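Local coordinates for GDSL-like protein (Roseburia intestinalis L1-82, PDB 6HFZ) that removes acetyl groups from acetylated beta-mannans as a two-domain carbohydrate esterase with an SGNH-hydrolase domain, at residues E106-D111 with E119-L124; C287-Q292 with H344-R349; H314-D319 with D333-H338; V348-T353 with V359-V364. One frame throughout, in Å; residues are numbered along the deposited sequence.

Contact 1 (E106-D111 with E119-L124); sequences EFSVND and ETYEGL. With ACT (acetate ion), chain E.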
# COMPACT_ATOMS: atom_id res chain seq x y z
N GLU A 106 -0.14 3.28 -5.83
CA GLU A 106 1.14 3.95 -5.69
C GLU A 106 1.98 3.25 -4.61
O GLU A 106 1.93 3.65 -3.42
CB GLU A 106 0.85 5.41 -5.34
CG GLU A 106 2.04 6.35 -5.30
CD GLU A 106 2.94 6.27 -4.09
OE1 GLU A 106 4.13 5.86 -4.28
OE2 GLU A 106 2.46 6.57 -2.94
N PHE A 107 2.74 2.23 -5.03
CA PHE A 107 3.52 1.40 -4.10
C PHE A 107 4.96 1.17 -4.61
O PHE A 107 5.68 0.35 -4.07
CB PHE A 107 2.83 0.05 -3.86
CG PHE A 107 1.66 0.09 -2.92
CD1 PHE A 107 1.83 0.48 -1.59
CD2 PHE A 107 0.37 -0.17 -3.37
CE1 PHE A 107 0.75 0.48 -0.70
CE2 PHE A 107 -0.71 -0.06 -2.50
CZ PHE A 107 -0.52 0.22 -1.17
N SER A 108 5.35 1.85 -5.70
CA SER A 108 6.65 1.54 -6.35
C SER A 108 7.89 2.02 -5.58
O SER A 108 9.01 1.64 -5.99
CB SER A 108 6.65 2.04 -7.80
OG SER A 108 5.50 1.54 -8.48
N VAL A 109 7.76 2.79 -4.47
CA VAL A 109 8.91 3.03 -3.60
C VAL A 109 8.62 2.50 -2.19
O VAL A 109 9.29 2.93 -1.18
CB VAL A 109 9.33 4.51 -3.57
CG1 VAL A 109 9.94 4.93 -4.91
CG2 VAL A 109 8.20 5.45 -3.18
N ASN A 110 7.67 1.59 -2.07
CA ASN A 110 7.41 0.88 -0.83
C ASN A 110 7.76 -0.60 -1.01
O ASN A 110 8.58 -1.16 -0.27
CB ASN A 110 5.95 1.02 -0.39
CG ASN A 110 5.63 2.40 0.14
OD1 ASN A 110 5.09 3.23 -0.58
ND2 ASN A 110 6.07 2.67 1.37
N ASP A 111 7.16 -1.21 -2.03
CA ASP A 111 7.49 -2.56 -2.49
C ASP A 111 8.98 -2.58 -2.85
O ASP A 111 9.47 -1.64 -3.45
CB ASP A 111 6.71 -2.97 -3.73
CG ASP A 111 5.23 -3.21 -3.48
OD1 ASP A 111 4.72 -2.75 -2.40
OD2 ASP A 111 4.59 -3.85 -4.34
N GLU A 119 4.11 -10.42 -7.18
CA GLU A 119 2.97 -11.29 -6.88
C GLU A 119 1.93 -10.58 -6.01
O GLU A 119 0.74 -10.64 -6.31
CB GLU A 119 3.48 -12.59 -6.24
CG GLU A 119 2.39 -13.64 -6.14
CD GLU A 119 2.81 -15.00 -5.58
OE1 GLU A 119 4.01 -15.20 -5.28
OE2 GLU A 119 1.93 -15.85 -5.41
N THR A 120 2.38 -9.88 -4.96
CA THR A 120 1.43 -9.15 -4.11
C THR A 120 0.75 -8.03 -4.91
O THR A 120 -0.46 -7.81 -4.77
CB THR A 120 2.04 -8.67 -2.79
OG1 THR A 120 3.05 -7.69 -3.09
CG2 THR A 120 2.68 -9.78 -1.98
N TYR A 121 1.51 -7.24 -5.68
CA TYR A 121 0.92 -6.18 -6.52
C TYR A 121 -0.08 -6.74 -7.54
O TYR A 121 -1.12 -6.13 -7.78
CB TYR A 121 2.05 -5.44 -7.19
CG TYR A 121 1.79 -4.11 -7.81
CD1 TYR A 121 1.88 -2.97 -7.04
CD2 TYR A 121 1.67 -3.99 -9.19
CE1 TYR A 121 1.80 -1.72 -7.62
CE2 TYR A 121 1.59 -2.74 -9.78
CZ TYR A 121 1.65 -1.61 -8.99
OH TYR A 121 1.65 -0.35 -9.54
N GLU A 122 0.23 -7.91 -8.14
CA GLU A 122 -0.71 -8.52 -9.06
C GLU A 122 -2.04 -8.85 -8.35
O GLU A 122 -3.12 -8.54 -8.90
CB GLU A 122 -0.16 -9.78 -9.74
CG GLU A 122 -1.19 -10.36 -10.69
CD GLU A 122 -0.66 -11.36 -11.70
OE1 GLU A 122 -1.12 -11.32 -12.88
OE2 GLU A 122 0.23 -12.11 -11.34
N GLY A 123 -1.97 -9.43 -7.14
CA GLY A 123 -3.16 -9.69 -6.34
C GLY A 123 -3.95 -8.43 -6.08
O GLY A 123 -5.17 -8.44 -6.21
N LEU A 124 -3.26 -7.33 -5.72
CA LEU A 124 -3.93 -6.07 -5.46
C LEU A 124 -4.62 -5.55 -6.72
O LEU A 124 -5.84 -5.14 -6.69
CB LEU A 124 -2.91 -5.05 -4.94
CG LEU A 124 -3.47 -3.63 -4.82
CD1 LEU A 124 -4.62 -3.55 -3.80
CD2 LEU A 124 -2.36 -2.64 -4.46
C ACT E . 6.82 5.59 2.59
O ACT E . 7.57 6.02 3.52
OXT ACT E . 5.77 4.97 2.79
CH3 ACT E . 7.17 5.82 1.15
O HOH W 1 2.69 1.71 -8.00
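In the SGNH-hydrolase domain, the loop that leaves strand 102-106 packs through Phe107 and Asp111 on Tyr121 and Leu124 of helix 115-129. CD2 of Leu124 lies 3.6 Å from Phe107 CE2, with the leucine branch set roughly square to the phenylalanine side chain. CB of Phe107 comes up to the edge of the Tyr121 ring, near its plane, 4.3 Å from CE1. With CG opposite its backbone N (chi1 -164°), Tyr121 leans its ring toward the loop. A water joins the two segments: it lies 2.8 Å from Tyr121 OH and 2.9 Å from Ser108 OG, and accepts from Phe107 N at 3.0 Å. Ser108 OG is also hydrogen-bonded to His141 and His155. The carboxylate of Asp111 stands nearly perpendicular to the Tyr121 ring (81° between planes), with OD2 3.9 Å from CD1, and the same OD2 is hydrogen-bonded to Ser84 and His155. Phe107 O accepts from both Asn110 N and Asp111 N, which folds the loop into a tight turn. Asn110 makes no contact with the helix and meets an acetate ion instead, probably from the crystallisation liquor. Its ND2 donates to OXT of the acetate at 2.7 Å, almost straight (165°); Ser41 N, Gly81 N and His193 NE2 also bond this ion. An alanine in place of Asn110 would remove this N-H and is likely to weaken the hold on the acetate oxygen. Two backbone amides and an asparagine amide gathered round a carboxylate are consistent with the oxyanion hole of SGNH hydrolases.

Contact 2 (C287-Q292 with H344-R349); sequences CNISVQ and HKVEVR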
# COMPACT_ATOMS: atom_id res chain seq x y z
N CYS A 287 -2.23 -20.65 1.91
CA CYS A 287 -0.91 -21.17 1.62
C CYS A 287 0.19 -20.20 2.04
O CYS A 287 1.37 -20.62 2.10
CB CYS A 287 -0.74 -21.54 0.15
SG CYS A 287 -0.91 -20.16 -1.00
N ASN A 288 -0.16 -18.93 2.28
CA ASN A 288 0.80 -17.93 2.76
C ASN A 288 0.34 -17.42 4.13
O ASN A 288 -0.85 -17.26 4.34
CB ASN A 288 0.94 -16.72 1.82
CG ASN A 288 1.21 -17.08 0.38
OD1 ASN A 288 1.92 -18.04 0.11
ND2 ASN A 288 0.60 -16.36 -0.56
N ILE A 289 1.30 -17.13 5.01
CA ILE A 289 1.07 -16.50 6.30
C ILE A 289 2.04 -15.34 6.46
O ILE A 289 3.24 -15.51 6.33
CB ILE A 289 1.24 -17.49 7.45
CG1 ILE A 289 0.37 -18.74 7.27
CG2 ILE A 289 1.00 -16.79 8.76
CD1 ILE A 289 -1.08 -18.48 7.43
N SER A 290 1.51 -14.20 6.90
CA SER A 290 2.30 -13.07 7.21
C SER A 290 1.81 -12.45 8.53
O SER A 290 0.70 -12.71 8.99
CB SER A 290 2.34 -12.11 6.04
OG SER A 290 1.13 -11.32 5.95
N VAL A 291 2.66 -11.65 9.15
CA VAL A 291 2.29 -11.07 10.45
C VAL A 291 2.62 -9.58 10.45
O VAL A 291 3.68 -9.15 9.98
CB VAL A 291 3.01 -11.81 11.57
CG1 VAL A 291 4.53 -11.72 11.43
CG2 VAL A 291 2.62 -11.30 12.95
N GLN A 292 1.69 -8.78 11.02
CA GLN A 292 1.88 -7.37 11.17
C GLN A 292 2.07 -7.02 12.65
O GLN A 292 1.31 -7.50 13.48
CB GLN A 292 0.67 -6.60 10.67
CG GLN A 292 0.52 -6.53 9.16
CD GLN A 292 -0.63 -5.58 8.87
OE1 GLN A 292 -1.77 -5.87 9.24
NE2 GLN A 292 -0.31 -4.44 8.27
N HIS A 344 -3.83 -23.34 9.14
CA HIS A 344 -2.59 -23.36 9.89
C HIS A 344 -2.84 -22.92 11.34
O HIS A 344 -3.62 -22.02 11.56
CB HIS A 344 -1.54 -22.44 9.25
CG HIS A 344 -1.17 -22.89 7.87
ND1 HIS A 344 -0.21 -23.86 7.66
CD2 HIS A 344 -1.66 -22.57 6.65
CE1 HIS A 344 -0.11 -24.11 6.37
NE2 HIS A 344 -0.97 -23.29 5.71
N LYS A 345 -2.11 -23.52 12.28
CA LYS A 345 -2.12 -23.03 13.63
C LYS A 345 -0.96 -22.03 13.74
O LYS A 345 0.16 -22.29 13.29
CB LYS A 345 -2.03 -24.17 14.65
CG LYS A 345 -1.76 -23.71 16.07
CD LYS A 345 -1.91 -24.81 17.11
CE LYS A 345 -1.61 -24.34 18.53
NZ LYS A 345 -0.21 -23.91 18.69
N VAL A 346 -1.27 -20.87 14.31
CA VAL A 346 -0.29 -19.85 14.47
C VAL A 346 -0.24 -19.44 15.94
O VAL A 346 -1.26 -19.17 16.56
CB VAL A 346 -0.59 -18.65 13.56
CG1 VAL A 346 0.49 -17.59 13.71
CG2 VAL A 346 -0.76 -19.08 12.11
N GLU A 347 0.97 -19.30 16.45
CA GLU A 347 1.15 -18.88 17.80
C GLU A 347 2.17 -17.75 17.82
O GLU A 347 3.19 -17.83 17.17
CB GLU A 347 1.58 -20.09 18.65
CG GLU A 347 1.90 -19.70 20.09
CD GLU A 347 2.18 -20.85 21.04
OE1 GLU A 347 2.75 -21.90 20.60
OE2 GLU A 347 1.83 -20.70 22.24
N VAL A 348 1.88 -16.70 18.60
CA VAL A 348 2.84 -15.66 18.88
C VAL A 348 3.04 -15.62 20.40
O VAL A 348 2.07 -15.64 21.12
CB VAL A 348 2.33 -14.31 18.33
CG1 VAL A 348 3.32 -13.20 18.62
CG2 VAL A 348 2.03 -14.40 16.84
N ARG A 349 4.30 -15.57 20.84
CA ARG A 349 4.67 -15.61 22.27
C ARG A 349 5.75 -14.56 22.52
O ARG A 349 6.69 -14.47 21.77
CB ARG A 349 5.29 -16.98 22.60
CG ARG A 349 5.55 -17.22 24.09
CD ARG A 349 5.95 -18.69 24.37
NE ARG A 349 6.25 -18.88 25.80
CZ ARG A 349 5.35 -19.32 26.70
NH1 ARG A 349 4.16 -19.72 26.30
NH2 ARG A 349 5.66 -19.39 27.98
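Ile289 carries the packed half of this contact, reaching across to His344 and Val346 in the interior between two beta sheets. Its CG1 branch, set beside the backbone N (chi1 -54°), carries CD1 to the imidazole, where it lies 4.2 Å from His344 CD2. The other branch serves Val346: Ile289 CG2 and Val346 CG2 are 4.4 Å apart, methyl against methyl. One isoleucine thus spans two inward-facing residues of the opposing strand. The His344 ring meets it with carbon, while its nitrogens are engaged by others: ND1 is hydrogen-bonded to Asp309 OD2 and NE2 to Glu340 O. Partners at both nitrogens fix the rotation of the ring, and an acidic group beside one with a carbonyl oxygen at the other would probably favour the doubly protonated form. Farther along, the strands are less closely fitted. Val291 and Val348 also point at each other, yet their nearest atoms, both CG2, remain 5.0 Å apart, and neither makes a close contact across the pair. On the outer face of strand 342-352, Lys345 and Arg349 are exposed to solvent and Glu347 partly so. No hydrogen bond joins the segments, whose nearest CA atoms, those of Ile289 and His344, are 8.6 Å apart, as expected for strands from facing sheets. Strand 288-295 runs between strands 329-336 and 361-370, with a classic beta bulge at Cys287 and Asn288 opposite Ser369; strand 342-352 lies between 279-286 and 303-308, and Val284 of the former packs on both Ile289 and Val346.

Contact 3 (H314-D319 with D333-H338); sequences HAVRLD and DTILEH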
# COMPACT_ATOMS: atom_id res chain seq x y z
N HIS A 314 11.83 -23.60 14.09
CA HIS A 314 11.95 -22.58 13.01
C HIS A 314 11.08 -21.33 13.23
O HIS A 314 10.65 -20.66 12.26
CB HIS A 314 11.62 -23.24 11.67
CG HIS A 314 12.61 -24.30 11.33
ND1 HIS A 314 12.32 -25.64 11.49
CD2 HIS A 314 13.89 -24.21 10.92
CE1 HIS A 314 13.39 -26.35 11.14
NE2 HIS A 314 14.36 -25.49 10.79
N ALA A 315 10.85 -20.97 14.50
CA ALA A 315 10.23 -19.75 14.87
C ALA A 315 10.96 -18.55 14.22
O ALA A 315 12.19 -18.56 14.07
CB ALA A 315 10.24 -19.63 16.38
N VAL A 316 10.18 -17.52 13.85
CA VAL A 316 10.70 -16.26 13.41
C VAL A 316 10.60 -15.25 14.54
O VAL A 316 9.54 -15.06 15.15
CB VAL A 316 10.00 -15.75 12.14
CG1 VAL A 316 10.45 -14.37 11.73
CG2 VAL A 316 10.17 -16.75 11.01
N ARG A 317 11.71 -14.54 14.75
CA ARG A 317 11.86 -13.48 15.72
C ARG A 317 11.21 -12.19 15.22
O ARG A 317 11.53 -11.66 14.13
CB ARG A 317 13.33 -13.17 15.99
CG ARG A 317 13.55 -12.11 17.06
CD ARG A 317 14.67 -11.14 16.75
NE ARG A 317 15.83 -11.43 17.55
CZ ARG A 317 16.00 -11.03 18.80
NH1 ARG A 317 16.08 -9.74 19.11
NH2 ARG A 317 16.01 -11.94 19.74
N LEU A 318 10.31 -11.66 16.05
CA LEU A 318 9.65 -10.37 15.80
C LEU A 318 10.16 -9.40 16.88
O LEU A 318 9.72 -9.45 18.08
CB LEU A 318 8.13 -10.51 15.83
CG LEU A 318 7.50 -11.70 15.11
CD1 LEU A 318 5.98 -11.67 15.30
CD2 LEU A 318 7.84 -11.67 13.63
N ASP A 319 11.09 -8.55 16.49
CA ASP A 319 11.75 -7.60 17.40
C ASP A 319 11.12 -6.21 17.29
O ASP A 319 11.24 -5.52 16.27
CB ASP A 319 13.25 -7.56 17.12
CG ASP A 319 14.08 -6.77 18.11
OD1 ASP A 319 13.51 -5.92 18.82
OD2 ASP A 319 15.30 -7.04 18.17
N ASP A 333 5.93 -9.10 8.04
CA ASP A 333 6.93 -10.11 7.74
C ASP A 333 6.23 -11.32 7.15
O ASP A 333 5.22 -11.84 7.72
CB ASP A 333 7.74 -10.53 8.97
CG ASP A 333 8.71 -9.54 9.56
OD1 ASP A 333 9.19 -8.64 8.84
OD2 ASP A 333 9.06 -9.73 10.76
N THR A 334 6.77 -11.82 6.03
CA THR A 334 6.19 -13.02 5.43
C THR A 334 6.80 -14.24 6.12
O THR A 334 8.03 -14.33 6.16
CB THR A 334 6.38 -13.09 3.91
OG1 THR A 334 5.78 -11.95 3.30
CG2 THR A 334 5.76 -14.34 3.31
N ILE A 335 5.97 -15.11 6.70
CA ILE A 335 6.45 -16.23 7.56
C ILE A 335 6.44 -17.55 6.79
O ILE A 335 7.39 -18.34 6.93
CB ILE A 335 5.64 -16.33 8.87
CG1 ILE A 335 5.64 -15.01 9.66
CG2 ILE A 335 6.15 -17.45 9.74
CD1 ILE A 335 6.99 -14.41 9.85
N LEU A 336 5.35 -17.80 6.06
CA LEU A 336 5.15 -18.96 5.20
C LEU A 336 4.77 -18.44 3.82
O LEU A 336 3.85 -17.63 3.72
CB LEU A 336 3.99 -19.83 5.71
CG LEU A 336 3.72 -21.10 4.91
CD1 LEU A 336 4.93 -22.05 4.97
CD2 LEU A 336 2.46 -21.81 5.37
N GLU A 337 5.44 -18.95 2.77
CA GLU A 337 5.05 -18.61 1.41
C GLU A 337 5.00 -19.87 0.53
O GLU A 337 5.94 -20.68 0.53
CB GLU A 337 6.01 -17.57 0.83
CG GLU A 337 5.56 -17.08 -0.53
CD GLU A 337 6.31 -15.87 -1.07
OE1 GLU A 337 7.54 -15.98 -1.28
OE2 GLU A 337 5.65 -14.85 -1.31
N HIS A 338 3.90 -19.99 -0.22
CA HIS A 338 3.63 -21.04 -1.17
C HIS A 338 3.68 -22.41 -0.47
O HIS A 338 4.20 -23.37 -1.03
CB HIS A 338 4.56 -20.96 -2.37
CG HIS A 338 4.48 -19.69 -3.14
ND1 HIS A 338 5.51 -19.28 -3.95
CD2 HIS A 338 3.50 -18.76 -3.22
CE1 HIS A 338 5.18 -18.12 -4.50
NE2 HIS A 338 3.95 -17.78 -4.06
O HOH W 2 11.19 -10.93 11.23
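Ile335 sets CG1 opposite its carbonyl carbon (chi1 -55°) and turns CD1 back with chi2 at -50°, which carries that methyl onto Val316. CD1 rests across the whole isopropyl group, 3.9 Å from Val316 CG1, 4.0 Å from CB and 4.1 Å from CG2. Farther along, Leu318 and Asp333 run antiparallel side by side, and Leu318 CD2 comes within 3.7 Å of Asp333 OD2: a methyl lies alongside a carboxylate oxygen, so this end of the contact is only partly apolar. The oxygen has better partners. It is hydrogen-bonded to Tyr293 OH and receives a short bond of 2.5 Å from a water, and that water also donates to Arg317 O at 3.0 Å. Through it the two segments are bridged where no direct hydrogen bond links them. Arg317 NH1 forms a salt bridge of 3.0 Å with Asp319 OD2, bent (139°) and arriving from above the carboxylate plane, while NH2 pairs with Glu352; the guanidinium is therefore shared by two acids. Where the strand 329-336 ends, Ile335 and Leu336 both face Ile289 in a classic beta bulge. The CA atoms of Val316 and Ile335 are 7.2 Å apart, too far for strand pairing; Val316 and Leu318 bond instead to strand 303-308, Asp333 and Ile335 to strand 288-295. This is the margin of a beta-sandwich, where the outermost strand of one sheet packs through its side chains on a strand of the other.

Contact 4 (V348-T353 with V359-V364); sequences VRLTET and VPFYLV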
# COMPACT_ATOMS: atom_id res chain seq x y z
N VAL A 348 1.88 -16.70 18.60
CA VAL A 348 2.84 -15.66 18.88
C VAL A 348 3.04 -15.62 20.40
O VAL A 348 2.07 -15.64 21.12
CB VAL A 348 2.33 -14.31 18.33
CG1 VAL A 348 3.32 -13.20 18.62
CG2 VAL A 348 2.03 -14.40 16.84
N ARG A 349 4.30 -15.57 20.84
CA ARG A 349 4.67 -15.61 22.27
C ARG A 349 5.75 -14.56 22.52
O ARG A 349 6.69 -14.47 21.77
CB ARG A 349 5.29 -16.98 22.60
CG ARG A 349 5.55 -17.22 24.09
CD ARG A 349 5.95 -18.69 24.37
NE ARG A 349 6.25 -18.88 25.80
CZ ARG A 349 5.35 -19.32 26.70
NH1 ARG A 349 4.16 -19.72 26.30
NH2 ARG A 349 5.66 -19.39 27.98
N LEU A 350 5.69 -13.86 23.66
CA LEU A 350 6.76 -12.94 24.02
C LEU A 350 7.94 -13.73 24.61
O LEU A 350 7.72 -14.59 25.46
CB LEU A 350 6.21 -11.93 25.03
CG LEU A 350 5.91 -10.53 24.48
CD1 LEU A 350 5.05 -10.55 23.25
CD2 LEU A 350 5.31 -9.63 25.53
N THR A 351 9.14 -13.44 24.10
CA THR A 351 10.40 -14.15 24.48
C THR A 351 11.39 -13.26 25.23
O THR A 351 12.23 -13.81 25.97
CB THR A 351 11.07 -14.74 23.24
OG1 THR A 351 11.43 -13.68 22.35
CG2 THR A 351 10.18 -15.72 22.52
N GLU A 352 11.36 -11.93 25.04
CA GLU A 352 12.25 -10.99 25.77
C GLU A 352 11.43 -9.76 26.20
O GLU A 352 10.60 -9.25 25.44
CB GLU A 352 13.46 -10.52 24.93
CG GLU A 352 14.25 -11.64 24.26
CD GLU A 352 15.37 -11.18 23.33
OE1 GLU A 352 15.68 -11.91 22.34
OE2 GLU A 352 15.96 -10.09 23.60
N THR A 353 11.62 -9.35 27.45
CA THR A 353 11.06 -8.14 28.02
C THR A 353 12.16 -7.42 28.81
O THR A 353 13.20 -8.03 29.11
CB THR A 353 9.86 -8.38 28.94
OG1 THR A 353 10.24 -9.22 30.05
CG2 THR A 353 8.69 -8.95 28.15
N VAL A 359 7.00 0.64 25.73
CA VAL A 359 5.74 0.26 25.13
C VAL A 359 5.61 -1.26 25.23
O VAL A 359 6.59 -2.00 25.26
CB VAL A 359 5.65 0.67 23.64
CG1 VAL A 359 5.68 2.18 23.44
CG2 VAL A 359 6.71 -0.02 22.79
N PRO A 360 4.37 -1.76 25.20
CA PRO A 360 4.11 -3.18 25.06
C PRO A 360 4.35 -3.59 23.60
O PRO A 360 4.48 -2.74 22.71
CB PRO A 360 2.64 -3.34 25.39
CG PRO A 360 2.05 -2.00 25.01
CD PRO A 360 3.13 -0.98 25.29
N PHE A 361 4.42 -4.91 23.36
CA PHE A 361 4.41 -5.43 22.00
C PHE A 361 2.99 -5.23 21.43
O PHE A 361 2.03 -5.48 22.13
CB PHE A 361 4.83 -6.91 22.04
CG PHE A 361 5.09 -7.49 20.68
CD1 PHE A 361 4.04 -7.94 19.88
CD2 PHE A 361 6.39 -7.54 20.18
CE1 PHE A 361 4.30 -8.45 18.61
CE2 PHE A 361 6.62 -7.97 18.88
CZ PHE A 361 5.59 -8.47 18.12
N TYR A 362 2.87 -4.77 20.17
CA TYR A 362 1.54 -4.63 19.51
C TYR A 362 1.50 -5.60 18.31
O TYR A 362 2.15 -5.37 17.30
CB TYR A 362 1.26 -3.18 19.08
CG TYR A 362 -0.23 -2.94 18.87
CD1 TYR A 362 -0.90 -3.52 17.81
CD2 TYR A 362 -0.98 -2.19 19.78
CE1 TYR A 362 -2.28 -3.37 17.66
CE2 TYR A 362 -2.34 -1.98 19.62
CZ TYR A 362 -2.99 -2.60 18.58
OH TYR A 362 -4.35 -2.45 18.45
N LEU A 363 0.66 -6.63 18.42
CA LEU A 363 0.36 -7.56 17.33
C LEU A 363 -0.87 -7.03 16.58
O LEU A 363 -1.98 -6.99 17.11
CB LEU A 363 0.15 -8.95 17.94
CG LEU A 363 -0.20 -10.05 16.95
CD1 LEU A 363 0.93 -10.29 15.93
CD2 LEU A 363 -0.51 -11.36 17.68
N VAL A 364 -0.67 -6.55 15.34
CA VAL A 364 -1.73 -5.90 14.62
C VAL A 364 -2.62 -6.95 13.93
O VAL A 364 -3.85 -6.90 13.99
CB VAL A 364 -1.18 -4.88 13.61
CG1 VAL A 364 -2.30 -4.30 12.73
CG2 VAL A 364 -0.35 -3.79 14.30
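Tyr362 OH is gripped by Asp256 OD2 and Gly270 N, which hold this ring on the far side of a strand whose flanking residues, Phe361 and Leu363, turn the other way to meet Leu350 and Val348. Val348 and Leu363 meet end to end, Val348 CG2 lying 4.0 Å from Leu363 CD2. Leu363 stretches straight across, CG opposite its backbone N (chi1 179°). The second pair meets at a slant: Leu350 CD1 sits against the root of the Phe361 side chain, 3.8 Å from CB and 4.0 Å from CG. Leu350 holds a first torsion of -104°, well off a staggered position, which may mean some strain. No hydrogen bond passes between the strands, and the CA atoms of Leu350 and Phe361 are 8.1 Å apart. Strands 342-352 and 361-370 follow each other in the chain but belong to facing sheets, so the turn between them makes a beta-arch of the sandwich and not a hairpin. All four touching side chains are buried: Phe253 and Ala273 also pack on Leu350, Ile306 on Val348, and Trp271 and Val291 on Leu363. Toward the arch, Thr351 and Glu352 form a classic beta bulge opposite Val303, and Pro360 O accepts from Arg294 NH2.

How the contacts relate
From the N terminus, contact 1 comes first, closing the short connection between strand 102-106 and helix 115-129 in the hydrolase domain. The other three contacts lie in the beta-sandwich. Contact 2 opens at 287-292 and closes at 344-349, and contact 3, a shorter loop from 314-319 to 333-338, falls wholly within that span. Contact 4 starts on Val348 and Arg349, where contact 2 ends, and adds the next strand. All three join the facing sheets, and strand 288-295 hydrogen-bonds to partners from contacts 3 and 4. A probable hydrogen bond of 2.8 Å from His338 NE2 to Glu119 OE1 links contact 3 with contact 1, across the two domains.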